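Local coordinates for protein beta-N-acetylhexosaminidase (Bacteroides fragilis, PDB 4PYS) that probably hydrolyses terminal N-acetylhexosamine residues from glycans, as a family 20 glycoside hydrolase with a zinc-binding site in its catalytic domain, at residues 352-358 with 378-382; 267-271 with 322-327; 47-51 with 103-107; 12-16 with 458-463. All coordinates share one frame. Residues are numbered along the deposited sequence.

Contact 1. Residues 352-358 with 378-382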
loop_
_atom_site.group_PDB
_atom_site.type_symbol
_atom_site.label_atom_id
_atom_site.label_comp_id
_atom_site.label_asym_id
_atom_site.label_seq_id
_atom_site.Cartn_x
_atom_site.Cartn_y
_atom_site.Cartn_z
ATOM N N LEU A 352 20.311 -14.395 -1.590
ATOM C CA LEU A 352 19.208 -14.158 -0.677
ATOM C C LEU A 352 18.302 -15.381 -0.613
ATOM O O LEU A 352 18.115 -16.067 -1.619
ATOM C CB LEU A 352 18.431 -12.927 -1.137
ATOM C CG LEU A 352 19.287 -11.661 -1.111
ATOM C CD1 LEU A 352 18.630 -10.519 -1.864
ATOM C CD2 LEU A 352 19.548 -11.257 0.326
ATOM N N PRO A 353 17.739 -15.659 0.575
ATOM C CA PRO A 353 16.892 -16.841 0.800
ATOM C C PRO A 353 15.581 -16.811 0.009
ATOM O O PRO A 353 15.221 -15.775 -0.553
ATOM C CB PRO A 353 16.620 -16.799 2.309
ATOM C CG PRO A 353 16.851 -15.376 2.708
ATOM C CD PRO A 353 17.922 -14.861 1.802
ATOM N N ASP A 354 14.873 -17.939 -0.024
ATOM C CA ASP A 354 13.715 -18.097 -0.917
ATOM C C ASP A 354 12.420 -17.427 -0.460
ATOM O O ASP A 354 11.389 -17.562 -1.118
ATOM C CB ASP A 354 13.464 -19.585 -1.247
ATOM C CG ASP A 354 13.101 -20.414 -0.024
ATOM O OD1 ASP A 354 12.893 -19.839 1.067
ATOM O OD2 ASP A 354 13.015 -21.653 -0.154
ATOM N N ASN A 355 12.458 -16.709 0.659
ATOM C CA ASN A 355 11.284 -15.928 1.069
ATOM C C ASN A 355 11.394 -14.449 0.703
ATOM O O ASN A 355 10.594 -13.627 1.158
ATOM C CB ASN A 355 11.045 -16.064 2.568
ATOM C CG ASN A 355 12.161 -15.461 3.389
ATOM O OD1 ASN A 355 13.336 -15.568 3.035
ATOM N ND2 ASN A 355 11.802 -14.815 4.496
ATOM N N VAL A 356 12.386 -14.118 -0.119
ATOM C CA VAL A 356 12.636 -12.730 -0.513
ATOM C C VAL A 356 11.751 -12.281 -1.678
ATOM O O VAL A 356 11.568 -13.016 -2.646
ATOM C CB VAL A 356 14.130 -12.522 -0.856
ATOM C CG1 VAL A 356 14.350 -11.203 -1.583
ATOM C CG2 VAL A 356 14.975 -12.579 0.412
ATOM N N VAL A 357 11.197 -11.073 -1.562
ATOM C CA VAL A 357 10.424 -10.431 -2.625
ATOM C C VAL A 357 11.129 -9.114 -2.948
ATOM O O VAL A 357 11.641 -8.444 -2.042
ATOM C CB VAL A 357 8.973 -10.166 -2.165
ATOM C CG1 VAL A 357 8.181 -9.388 -3.220
ATOM C CG2 VAL A 357 8.281 -11.487 -1.834
ATOM N N ILE A 358 11.179 -8.761 -4.229
ATOM C CA ILE A 358 11.868 -7.552 -4.682
ATOM C C ILE A 358 10.887 -6.470 -5.138
ATOM O O ILE A 358 10.024 -6.722 -5.979
ATOM C CB ILE A 358 12.826 -7.877 -5.855
ATOM C CG1 ILE A 358 13.908 -8.870 -5.407
ATOM C CG2 ILE A 358 13.450 -6.605 -6.403
ATOM C CD1 ILE A 358 14.775 -8.383 -4.254
ATOM N N ASN A 378 15.106 -15.906 -9.508
ATOM C CA ASN A 378 13.812 -16.474 -9.122
ATOM C C ASN A 378 13.134 -15.767 -7.934
ATOM O O ASN A 378 12.445 -16.412 -7.143
ATOM C CB ASN A 378 13.969 -17.973 -8.824
ATOM C CG ASN A 378 12.696 -18.761 -9.060
ATOM O OD1 ASN A 378 12.081 -18.672 -10.124
ATOM N ND2 ASN A 378 12.301 -19.552 -8.067
ATOM N N TYR A 379 13.340 -14.454 -7.804
ATOM C CA TYR A 379 12.677 -13.670 -6.761
ATOM C C TYR A 379 11.378 -13.098 -7.314
ATOM O O TYR A 379 11.377 -12.505 -8.392
ATOM C CB TYR A 379 13.539 -12.479 -6.314
ATOM C CG TYR A 379 14.930 -12.797 -5.789
ATOM C CD1 TYR A 379 15.181 -13.941 -5.046
ATOM C CD2 TYR A 379 15.989 -11.919 -6.020
ATOM C CE1 TYR A 379 16.458 -14.216 -4.561
ATOM C CE2 TYR A 379 17.262 -12.181 -5.543
ATOM C CZ TYR A 379 17.494 -13.333 -4.816
ATOM O OH TYR A 379 18.762 -13.601 -4.338
ATOM N N PRO A 380 10.270 -13.243 -6.567
ATOM C CA PRO A 380 9.029 -12.544 -6.945
ATOM C C PRO A 380 9.222 -11.032 -6.915
ATOM O O PRO A 380 10.060 -10.541 -6.152
ATOM C CB PRO A 380 8.042 -12.954 -5.846
ATOM C CG PRO A 380 8.606 -14.205 -5.254
ATOM C CD PRO A 380 10.096 -14.084 -5.371
ATOM N N VAL A 381 8.437 -10.312 -7.712
ATOM C CA VAL A 381 8.630 -8.876 -7.920
ATOM C C VAL A 381 7.339 -8.102 -7.750
ATOM O O VAL A 381 6.287 -8.519 -8.250
ATOM C CB VAL A 381 9.112 -8.596 -9.366
ATOM C CG1 VAL A 381 9.142 -7.094 -9.662
ATOM C CG2 VAL A 381 10.457 -9.189 -9.599
ATOM N N ILE A 382 7.426 -6.962 -7.062
ATOM C CA ILE A 382 6.352 -5.973 -7.049
ATOM C C ILE A 382 6.780 -4.810 -7.938
ATOM O O ILE A 382 7.891 -4.286 -7.780
ATOM C CB ILE A 382 6.110 -5.448 -5.619
ATOM C CG1 ILE A 382 5.589 -6.579 -4.730
ATOM C CG2 ILE A 382 5.121 -4.257 -5.635
ATOM C CD1 ILE A 382 5.861 -6.349 -3.240
#
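Tyr379 forms the apolar centre, with 106 Å² of its surface covered by 352-358. Its ring carries Val356 over one face (CG1 of Val356 to CD1 of Tyr379, 4.5 Å), while CB of Leu352 lies 3.8 Å from CZ of Tyr379 and CG1 of Ile358 lies 3.7 Å from CB of Tyr379. Val357 turns to the other side of its strand, where its CG1 meets CD1 of Ile382 at 3.8 Å and its CG2 meets CB of Pro380 at 4.3 Å. Outward from these side chains runs the polar backbone seam. Ile358 pairs with Val381, CA to CA 4.8 Å: N of Ile358 donates to O of Pro380 (2.8 Å, 174°), and N of Ile382 donates to O of Ile358 (2.8 Å, 163°). Ile358 thus bonds through both N and O to the residues before and after Val381, the pattern of a parallel bridge; CA of Val381 adds a CA-H...O contact to O of Ile358 (3.2 Å). The pair joins adjacent strands of the TIM-like barrel of the catalytic domain, linked through helix 369-376, which ends in a Schellman motif at Asn378. Ala374 of that helix packs on Ile358, Tyr379 and Val381; strands 337-341 and 428-435 flank the pair.

Contact 2. Residues 267-271 with 322-327; sequences LIFLK and WFSARM
Two helical segments of the catalytic TIM-barrel domain pack side by side here, both with regular alpha-helical phi/psi and i to i+4 hydrogen bonds: N of Lys271 to O of Leu267 (2.8 Å), N of Arg326 to O of Trp322 (2.9 Å) and N of Met327 to O of Phe323 (3.1 Å). Their axes approach to 11.2 Å and cross at -40°, with N-to-C directions 40° apart. The nearest CA pair is Lys271 with Met327, 7.2 Å. No direct hydrogen bond spans the interface. Leu267, with 84 Å² covered, has an off-rotamer chi1 of -96° and chi2 of 69°; its CD2 reaches CH2 of Trp322 (3.8 Å) and CB of Arg326 (4.0 Å), and its CD1 meets CD1 of Phe323 (3.8 Å). Both aromatic side chains have chi1 t. Leu270 (m, t) puts CD1 3.5 Å from CZ of Phe323, at the ring edge. Selenomethionine Met327 (m, m, m) brings CE to 4.1 Å from CB of Leu270 and 3.9 Å from CG of Lys271. Beyond the interface, Tyr350 meets Trp322 edge-to-face. At the partly exposed margin, a water donates to O of Arg326 (2.7 Å) and weakly accepts from the extended Lys271, 3.4 Å from NZ.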
loop_
_atom_site.group_PDB
_atom_site.type_symbol
_atom_site.label_atom_id
_atom_site.label_comp_id
_atom_site.label_asym_id
_atom_site.label_seq_id
_atom_site.Cartn_x
_atom_site.Cartn_y
_atom_site.Cartn_z
ATOM N N LEU A 267 22.709 -6.994 14.981
ATOM C CA LEU A 267 21.821 -8.006 14.410
ATOM C C LEU A 267 20.801 -8.486 15.437
ATOM O O LEU A 267 19.609 -8.562 15.150
ATOM C CB LEU A 267 22.616 -9.188 13.846
ATOM C CG LEU A 267 22.892 -9.097 12.343
ATOM C CD1 LEU A 267 23.874 -7.973 12.037
ATOM C CD2 LEU A 267 23.390 -10.422 11.784
ATOM N N ILE A 268 21.282 -8.797 16.640
ATOM C CA ILE A 268 20.406 -9.194 17.736
ATOM C C ILE A 268 19.366 -8.113 18.057
ATOM O O ILE A 268 18.188 -8.419 18.257
ATOM C CB ILE A 268 21.229 -9.583 18.989
ATOM C CG1 ILE A 268 21.967 -10.904 18.740
ATOM C CG2 ILE A 268 20.338 -9.702 20.212
ATOM C CD1 ILE A 268 23.196 -11.098 19.597
ATOM N N PHE A 269 19.798 -6.856 18.081
ATOM C CA PHE A 269 18.890 -5.732 18.280
ATOM C C PHE A 269 17.794 -5.734 17.221
ATOM O O PHE A 269 16.605 -5.625 17.531
ATOM C CB PHE A 269 19.666 -4.410 18.206
ATOM C CG PHE A 269 18.824 -3.177 18.471
ATOM C CD1 PHE A 269 18.039 -2.619 17.470
ATOM C CD2 PHE A 269 18.855 -2.555 19.715
ATOM C CE1 PHE A 269 17.276 -1.483 17.711
ATOM C CE2 PHE A 269 18.101 -1.412 19.960
ATOM C CZ PHE A 269 17.310 -0.879 18.963
ATOM N N LEU A 270 18.201 -5.844 15.964
ATOM C CA LEU A 270 17.247 -5.744 14.866
ATOM C C LEU A 270 16.306 -6.952 14.841
ATOM O O LEU A 270 15.123 -6.822 14.514
ATOM C CB LEU A 270 17.984 -5.546 13.542
ATOM C CG LEU A 270 18.682 -4.183 13.452
ATOM C CD1 LEU A 270 19.564 -4.084 12.231
ATOM C CD2 LEU A 270 17.662 -3.058 13.449
ATOM N N LYS A 271 16.822 -8.118 15.213
ATOM C CA LYS A 271 15.977 -9.299 15.358
ATOM C C LYS A 271 14.929 -9.095 16.456
ATOM O O LYS A 271 13.756 -9.431 16.271
ATOM C CB LYS A 271 16.822 -10.544 15.638
ATOM C CG LYS A 271 17.565 -11.058 14.407
ATOM C CD LYS A 271 18.436 -12.262 14.745
ATOM C CE LYS A 271 19.111 -12.837 13.499
ATOM N NZ LYS A 271 20.170 -13.849 13.833
ATOM N N TRP A 322 24.649 -10.015 2.733
ATOM C CA TRP A 322 24.772 -10.945 3.854
ATOM C C TRP A 322 23.848 -10.529 4.991
ATOM O O TRP A 322 23.111 -11.349 5.538
ATOM C CB TRP A 322 26.214 -11.004 4.360
ATOM C CG TRP A 322 26.382 -11.876 5.580
ATOM C CD1 TRP A 322 26.558 -13.230 5.605
ATOM C CD2 TRP A 322 26.391 -11.445 6.948
ATOM N NE1 TRP A 322 26.678 -13.668 6.906
ATOM C CE2 TRP A 322 26.577 -12.592 7.748
ATOM C CE3 TRP A 322 26.257 -10.201 7.574
ATOM C CZ2 TRP A 322 26.631 -12.529 9.141
ATOM C CZ3 TRP A 322 26.313 -10.143 8.958
ATOM C CH2 TRP A 322 26.497 -11.298 9.724
ATOM N N PHE A 323 23.894 -9.246 5.333
ATOM C CA PHE A 323 23.024 -8.691 6.357
ATOM C C PHE A 323 21.545 -8.876 6.002
ATOM O O PHE A 323 20.745 -9.314 6.831
ATOM C CB PHE A 323 23.332 -7.210 6.560
ATOM C CG PHE A 323 22.344 -6.512 7.442
ATOM C CD1 PHE A 323 22.482 -6.556 8.822
ATOM C CD2 PHE A 323 21.265 -5.825 6.893
ATOM C CE1 PHE A 323 21.565 -5.928 9.639
ATOM C CE2 PHE A 323 20.346 -5.193 7.704
ATOM C CZ PHE A 323 20.497 -5.243 9.082
ATOM N N SER A 324 21.182 -8.526 4.773
ATOM C CA SER A 324 19.811 -8.682 4.315
ATOM C C SER A 324 19.408 -10.148 4.371
ATOM O O SER A 324 18.282 -10.484 4.725
ATOM C CB SER A 324 19.660 -8.151 2.889
ATOM O OG SER A 324 19.887 -6.758 2.848
ATOM N N ALA A 325 20.345 -11.020 4.030
ATOM C CA ALA A 325 20.096 -12.455 4.067
ATOM C C ALA A 325 19.801 -12.944 5.488
ATOM O O ALA A 325 18.890 -13.746 5.694
ATOM C CB ALA A 325 21.281 -13.208 3.483
ATOM N N ARG A 326 20.571 -12.465 6.463
ATOM C CA ARG A 326 20.368 -12.866 7.854
ATOM C C ARG A 326 18.989 -12.446 8.366
ATOM O O ARG A 326 18.323 -13.203 9.075
ATOM C CB ARG A 326 21.454 -12.284 8.764
ATOM C CG ARG A 326 22.876 -12.744 8.464
ATOM C CD ARG A 326 23.007 -14.264 8.421
ATOM N NE ARG A 326 23.306 -14.713 7.063
ATOM C CZ ARG A 326 22.697 -15.726 6.455
ATOM N NH1 ARG A 326 21.760 -16.418 7.090
ATOM N NH2 ARG A 326 23.027 -16.054 5.214
HETATM N N MSE A 327 18.556 -11.239 8.000
HETATM C CA MSE A 327 17.268 -10.741 8.464
HETATM C C MSE A 327 16.122 -11.454 7.760
HETATM O O MSE A 327 15.100 -11.748 8.368
HETATM C CB MSE A 327 17.143 -9.232 8.233
HETATM C CG MSE A 327 18.260 -8.413 8.854
HETATM SE SE MSE A 327 18.514 -8.641 10.765
HETATM C CE MSE A 327 16.743 -8.766 11.422
HETATM O O HOH W 1 19.466 -14.956 10.748
#

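Contact 3. Residues 47-51 with 103-107; sequences YEKLV and IQSLR
Helix 43-49 ends against helix 96-109 in the N-terminal, non-catalytic alpha/beta domain of this family 20 enzyme. Tyr47, Glu48 and Lys49 close the helix (phi/psi -64/-34, -76/-35 and -107/-23); Tyr47 makes no contact with 103-107, its OH being hydrogen-bonded to NE1 of Trp58. Glu48 is extended (chi1 and chi2 t) and places OE2 3.0 Å from NZ of Lys49 in a salt bridge. Lys49 (m, m, t, t) leans across the gap, its CE over one face of the Arg107 guanidinium, 3.7 Å from NH1. Although NZ of Lys49 is 4.1 Å from NH2 of Arg107, these like charges have other partners: Lys49 also forms a salt bridge to Asp154, and NH2 of Arg107 bonds to Gln487. Leu50 leaves helical geometry at -123/-65. The closest CA pair is CA of Leu50 and CA of Arg107, 6.6 Å apart. With rotamer m, t, Leu50 sets CD1 3.8 Å from CG2 of Ile103 and 4.0 Å from CB of Leu106, and CD2 3.9 Å from CA of Arg107. Segment 103-107 is helical throughout, with N of Arg107 bonded to O of Ile103 (3.0 Å). Arg107 adopts m, t, p, and its NH1 donates to OE1 of Gln104 at 2.9 Å.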
loop_
_atom_site.group_PDB
_atom_site.type_symbol
_atom_site.label_atom_id
_atom_site.label_comp_id
_atom_site.label_asym_id
_atom_site.label_seq_id
_atom_site.Cartn_x
_atom_site.Cartn_y
_atom_site.Cartn_z
ATOM N N TYR A 47 -22.082 -1.757 7.283
ATOM C CA TYR A 47 -22.812 -0.883 8.204
ATOM C C TYR A 47 -22.310 0.558 8.114
ATOM O O TYR A 47 -23.070 1.516 8.258
ATOM C CB TYR A 47 -22.688 -1.376 9.648
ATOM C CG TYR A 47 -23.357 -2.707 9.937
ATOM C CD1 TYR A 47 -24.495 -3.109 9.245
ATOM C CD2 TYR A 47 -22.846 -3.560 10.910
ATOM C CE1 TYR A 47 -25.100 -4.327 9.514
ATOM C CE2 TYR A 47 -23.441 -4.770 11.185
ATOM C CZ TYR A 47 -24.569 -5.150 10.485
ATOM O OH TYR A 47 -25.159 -6.362 10.761
ATOM N N GLU A 48 -21.019 0.709 7.874
ATOM C CA GLU A 48 -20.412 2.029 7.815
ATOM C C GLU A 48 -20.717 2.774 6.511
ATOM O O GLU A 48 -20.886 3.998 6.513
ATOM C CB GLU A 48 -18.898 1.888 7.995
ATOM C CG GLU A 48 -18.143 3.202 8.013
ATOM C CD GLU A 48 -16.642 2.996 8.085
ATOM O OE1 GLU A 48 -16.174 2.269 8.993
ATOM O OE2 GLU A 48 -15.936 3.561 7.227
ATOM N N LYS A 49 -20.795 2.044 5.404
ATOM C CA LYS A 49 -20.811 2.683 4.086
ATOM C C LYS A 49 -22.169 2.647 3.390
ATOM O O LYS A 49 -22.443 3.481 2.525
ATOM C CB LYS A 49 -19.764 2.050 3.167
ATOM C CG LYS A 49 -18.310 2.128 3.659
ATOM C CD LYS A 49 -17.846 3.568 3.887
ATOM C CE LYS A 49 -16.311 3.634 4.014
ATOM N NZ LYS A 49 -15.842 4.979 4.531
ATOM N N LEU A 50 -23.020 1.694 3.768
ATOM C CA LEU A 50 -24.273 1.467 3.040
ATOM C C LEU A 50 -25.538 1.574 3.898
ATOM O O LEU A 50 -26.369 2.458 3.678
ATOM C CB LEU A 50 -24.222 0.114 2.315
ATOM C CG LEU A 50 -23.230 0.065 1.150
ATOM C CD1 LEU A 50 -22.978 -1.356 0.686
ATOM C CD2 LEU A 50 -23.773 0.912 0.011
ATOM N N VAL A 51 -25.690 0.664 4.858
ATOM C CA VAL A 51 -26.889 0.627 5.703
ATOM C C VAL A 51 -26.480 0.415 7.149
ATOM O O VAL A 51 -25.842 -0.591 7.461
ATOM C CB VAL A 51 -27.818 -0.547 5.311
ATOM C CG1 VAL A 51 -29.082 -0.563 6.185
ATOM C CG2 VAL A 51 -28.181 -0.482 3.841
ATOM N N ILE A 103 -18.980 -4.812 -1.773
ATOM C CA ILE A 103 -19.495 -3.672 -1.028
ATOM C C ILE A 103 -18.974 -2.372 -1.618
ATOM O O ILE A 103 -19.724 -1.414 -1.743
ATOM C CB ILE A 103 -19.133 -3.768 0.480
ATOM C CG1 ILE A 103 -20.010 -4.837 1.148
ATOM C CG2 ILE A 103 -19.329 -2.431 1.204
ATOM C CD1 ILE A 103 -19.498 -5.279 2.523
ATOM N N GLN A 104 -17.702 -2.339 -2.002
ATOM C CA GLN A 104 -17.159 -1.123 -2.605
ATOM C C GLN A 104 -17.871 -0.816 -3.928
ATOM O O GLN A 104 -18.123 0.340 -4.250
ATOM C CB GLN A 104 -15.646 -1.246 -2.840
ATOM C CG GLN A 104 -14.808 -1.386 -1.577
ATOM C CD GLN A 104 -14.844 -0.145 -0.690
ATOM O OE1 GLN A 104 -15.505 0.855 -1.002
ATOM N NE2 GLN A 104 -14.117 -0.206 0.420
ATOM N N SER A 105 -18.197 -1.848 -4.701
ATOM C CA SER A 105 -18.955 -1.614 -5.933
ATOM C C SER A 105 -20.386 -1.128 -5.660
ATOM O O SER A 105 -20.878 -0.231 -6.351
ATOM C CB SER A 105 -18.960 -2.861 -6.827
ATOM O OG SER A 105 -17.664 -3.083 -7.365
ATOM N N LEU A 106 -21.050 -1.713 -4.666
ATOM C CA LEU A 106 -22.407 -1.287 -4.312
ATOM C C LEU A 106 -22.417 0.182 -3.893
ATOM O O LEU A 106 -23.358 0.918 -4.204
ATOM C CB LEU A 106 -22.987 -2.164 -3.191
ATOM C CG LEU A 106 -23.427 -3.578 -3.579
ATOM C CD1 LEU A 106 -23.801 -4.387 -2.336
ATOM C CD2 LEU A 106 -24.602 -3.524 -4.549
ATOM N N ARG A 107 -21.373 0.615 -3.185
ATOM C CA ARG A 107 -21.253 2.023 -2.787
ATOM C C ARG A 107 -21.360 2.954 -3.982
ATOM O O ARG A 107 -22.035 3.985 -3.921
ATOM C CB ARG A 107 -19.886 2.284 -2.156
ATOM C CG ARG A 107 -19.726 1.868 -0.730
ATOM C CD ARG A 107 -18.302 2.209 -0.283
ATOM N NE ARG A 107 -18.105 3.634 -0.006
ATOM C CZ ARG A 107 -16.919 4.165 0.293
ATOM N NH1 ARG A 107 -15.844 3.388 0.329
ATOM N NH2 ARG A 107 -16.808 5.459 0.562
#

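Contact 4. Residues 12-16 with 458-463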
loop_
_atom_site.group_PDB
_atom_site.type_symbol
_atom_site.label_atom_id
_atom_site.label_comp_id
_atom_site.label_asym_id
_atom_site.label_seq_id
_atom_site.Cartn_x
_atom_site.Cartn_y
_atom_site.Cartn_z
HETATM N N MSE A 12 -15.502 2.580 -10.287
HETATM C CA MSE A 12 -14.045 2.609 -10.470
HETATM C C MSE A 12 -13.352 1.911 -9.315
HETATM O O MSE A 12 -13.715 2.110 -8.152
HETATM C CB MSE A 12 -13.519 4.047 -10.588
HETATM C CG MSE A 12 -14.173 4.814 -11.705
HETATM SE SE MSE A 12 -13.304 6.519 -12.035
HETATM C CE MSE A 12 -11.739 5.847 -12.972
ATOM N N PRO A 13 -12.352 1.064 -9.618
ATOM C CA PRO A 13 -11.860 0.686 -10.948
ATOM C C PRO A 13 -12.904 -0.130 -11.715
ATOM O O PRO A 13 -13.819 -0.703 -11.116
ATOM C CB PRO A 13 -10.605 -0.155 -10.644
ATOM C CG PRO A 13 -10.756 -0.601 -9.210
ATOM C CD PRO A 13 -11.580 0.450 -8.518
ATOM N N THR A 14 -12.764 -0.161 -13.030
ATOM C CA THR A 14 -13.779 -0.743 -13.923
ATOM C C THR A 14 -13.939 -2.227 -13.668
ATOM O O THR A 14 -12.943 -2.959 -13.687
ATOM C CB THR A 14 -13.348 -0.583 -15.369
ATOM O OG1 THR A 14 -13.150 0.809 -15.650
ATOM C CG2 THR A 14 -14.418 -1.145 -16.318
ATOM N N PRO A 15 -15.185 -2.683 -13.425
ATOM C CA PRO A 15 -15.396 -4.128 -13.242
ATOM C C PRO A 15 -15.157 -4.891 -14.534
ATOM O O PRO A 15 -15.317 -4.333 -15.632
ATOM C CB PRO A 15 -16.879 -4.227 -12.856
ATOM C CG PRO A 15 -17.202 -2.857 -12.227
ATOM C CD PRO A 15 -16.406 -1.906 -13.134
ATOM N N GLY A 16 -14.803 -6.164 -14.402
ATOM C CA GLY A 16 -14.523 -6.995 -15.556
ATOM C C GLY A 16 -15.726 -7.182 -16.449
ATOM O O GLY A 16 -15.597 -7.167 -17.677
ATOM N N ALA A 458 -4.947 2.378 -9.798
ATOM C CA ALA A 458 -5.953 1.402 -9.348
ATOM C C ALA A 458 -6.590 0.675 -10.509
ATOM O O ALA A 458 -6.883 -0.514 -10.421
ATOM C CB ALA A 458 -7.031 2.080 -8.503
ATOM N N GLU A 459 -6.817 1.388 -11.606
ATOM C CA GLU A 459 -7.400 0.766 -12.804
ATOM C C GLU A 459 -6.435 -0.278 -13.375
ATOM O O GLU A 459 -6.831 -1.392 -13.746
ATOM C CB GLU A 459 -7.682 1.861 -13.843
ATOM C CG GLU A 459 -8.378 1.378 -15.105
ATOM C CD GLU A 459 -9.874 1.210 -14.926
ATOM O OE1 GLU A 459 -10.361 1.364 -13.789
ATOM O OE2 GLU A 459 -10.570 0.922 -15.922
ATOM N N GLN A 460 -5.160 0.080 -13.451
ATOM C CA GLN A 460 -4.150 -0.843 -13.978
ATOM C C GLN A 460 -3.990 -2.069 -13.086
ATOM O O GLN A 460 -3.761 -3.179 -13.577
ATOM C CB GLN A 460 -2.820 -0.089 -14.124
ATOM C CG GLN A 460 -2.851 0.869 -15.333
ATOM C CD GLN A 460 -1.659 1.796 -15.392
ATOM O OE1 GLN A 460 -0.893 1.914 -14.440
ATOM N NE2 GLN A 460 -1.505 2.474 -16.519
HETATM N N MSE A 461 -4.135 -1.871 -11.777
HETATM C CA MSE A 461 -4.019 -2.993 -10.839
HETATM C C MSE A 461 -5.203 -3.936 -10.926
HETATM O O MSE A 461 -5.043 -5.156 -10.872
HETATM C CB MSE A 461 -3.955 -2.459 -9.413
HETATM C CG MSE A 461 -2.644 -1.740 -9.063
HETATM SE SE MSE A 461 -2.870 -0.841 -7.367
HETATM C CE MSE A 461 -1.186 0.172 -7.363
ATOM N N TRP A 462 -6.404 -3.376 -11.010
ATOM C CA TRP A 462 -7.609 -4.207 -10.884
ATOM C C TRP A 462 -8.229 -4.653 -12.212
ATOM O O TRP A 462 -8.522 -5.840 -12.415
ATOM C CB TRP A 462 -8.676 -3.473 -10.035
ATOM C CG TRP A 462 -9.938 -4.296 -9.947
ATOM C CD1 TRP A 462 -10.949 -4.363 -10.876
ATOM C CD2 TRP A 462 -10.301 -5.183 -8.893
ATOM N NE1 TRP A 462 -11.915 -5.254 -10.454
ATOM C CE2 TRP A 462 -11.542 -5.764 -9.231
ATOM C CE3 TRP A 462 -9.700 -5.541 -7.678
ATOM C CZ2 TRP A 462 -12.194 -6.688 -8.406
ATOM C CZ3 TRP A 462 -10.349 -6.454 -6.853
ATOM C CH2 TRP A 462 -11.584 -7.022 -7.219
ATOM N N HIS A 463 -8.459 -3.701 -13.108
ATOM C CA HIS A 463 -9.226 -3.973 -14.330
ATOM C C HIS A 463 -8.491 -4.962 -15.238
ATOM O O HIS A 463 -7.267 -4.896 -15.379
ATOM C CB HIS A 463 -9.480 -2.648 -15.068
ATOM C CG HIS A 463 -10.225 -2.799 -16.366
ATOM N ND1 HIS A 463 -9.778 -2.232 -17.539
ATOM C CD2 HIS A 463 -11.382 -3.433 -16.671
ATOM C CE1 HIS A 463 -10.623 -2.514 -18.517
ATOM N NE2 HIS A 463 -11.607 -3.243 -18.019
HETATM O O HOH W 2 -13.937 -4.547 -18.936
#
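Pro13 (76 Å² covered), Thr14 (67 Å²) and Glu459 (58 Å²) carry this junction between the N-terminal domain and helix 453-462 of the catalytic domain. A cis peptide precedes Pro13, whose CG packs 3.6 Å from CB of Trp462 and whose CB lies 3.7 Å from O of Ala458. Glu459 receives the next residue in a two-pronged grip: N of Thr14 donates to OE1 of Glu459 (2.9 Å, 163°), and OG1 of Thr14 donates to OE2 of Glu459 (2.6 Å). Thr14 also makes a CH-pi contact, its CB 4.0 Å from the His463 ring centroid and 25° off the normal. Lys476 reaches OG1 of Thr14 from helix 470-486, while NE1 of Trp462 bonds to Asp126. One carboxylate thus satisfies both the backbone and side-chain donors of Thr14, implying a directional link between the domains, fixed by hydrogen bonds in a largely buried interface; O of Thr14 nevertheless has no partner in the model.

How the contacts relate
Contact 4 closes a loop of 441 residues and joins the two domains; the other three contacts are nested within it. Contact 3 belongs to the N-terminal domain, its centre about 18 Å from that of contact 4 and their nearest atoms about 5 Å apart. Contacts 1 and 2 both lie in the catalytic domain and touch: CD2 of Leu352 is 3.8 Å from N of Ala325, so helix 316-333, which packs on helix 264-280 in contact 2, also covers the approach to strand 356-360 in contact 1. Leu267 of contact 2 is about 9 Å by its side chain from the zinc held by Cys242, Cys260, Cys301 and Cys304. Contacts 2 and 3 lie farthest apart, centres about 43 Å.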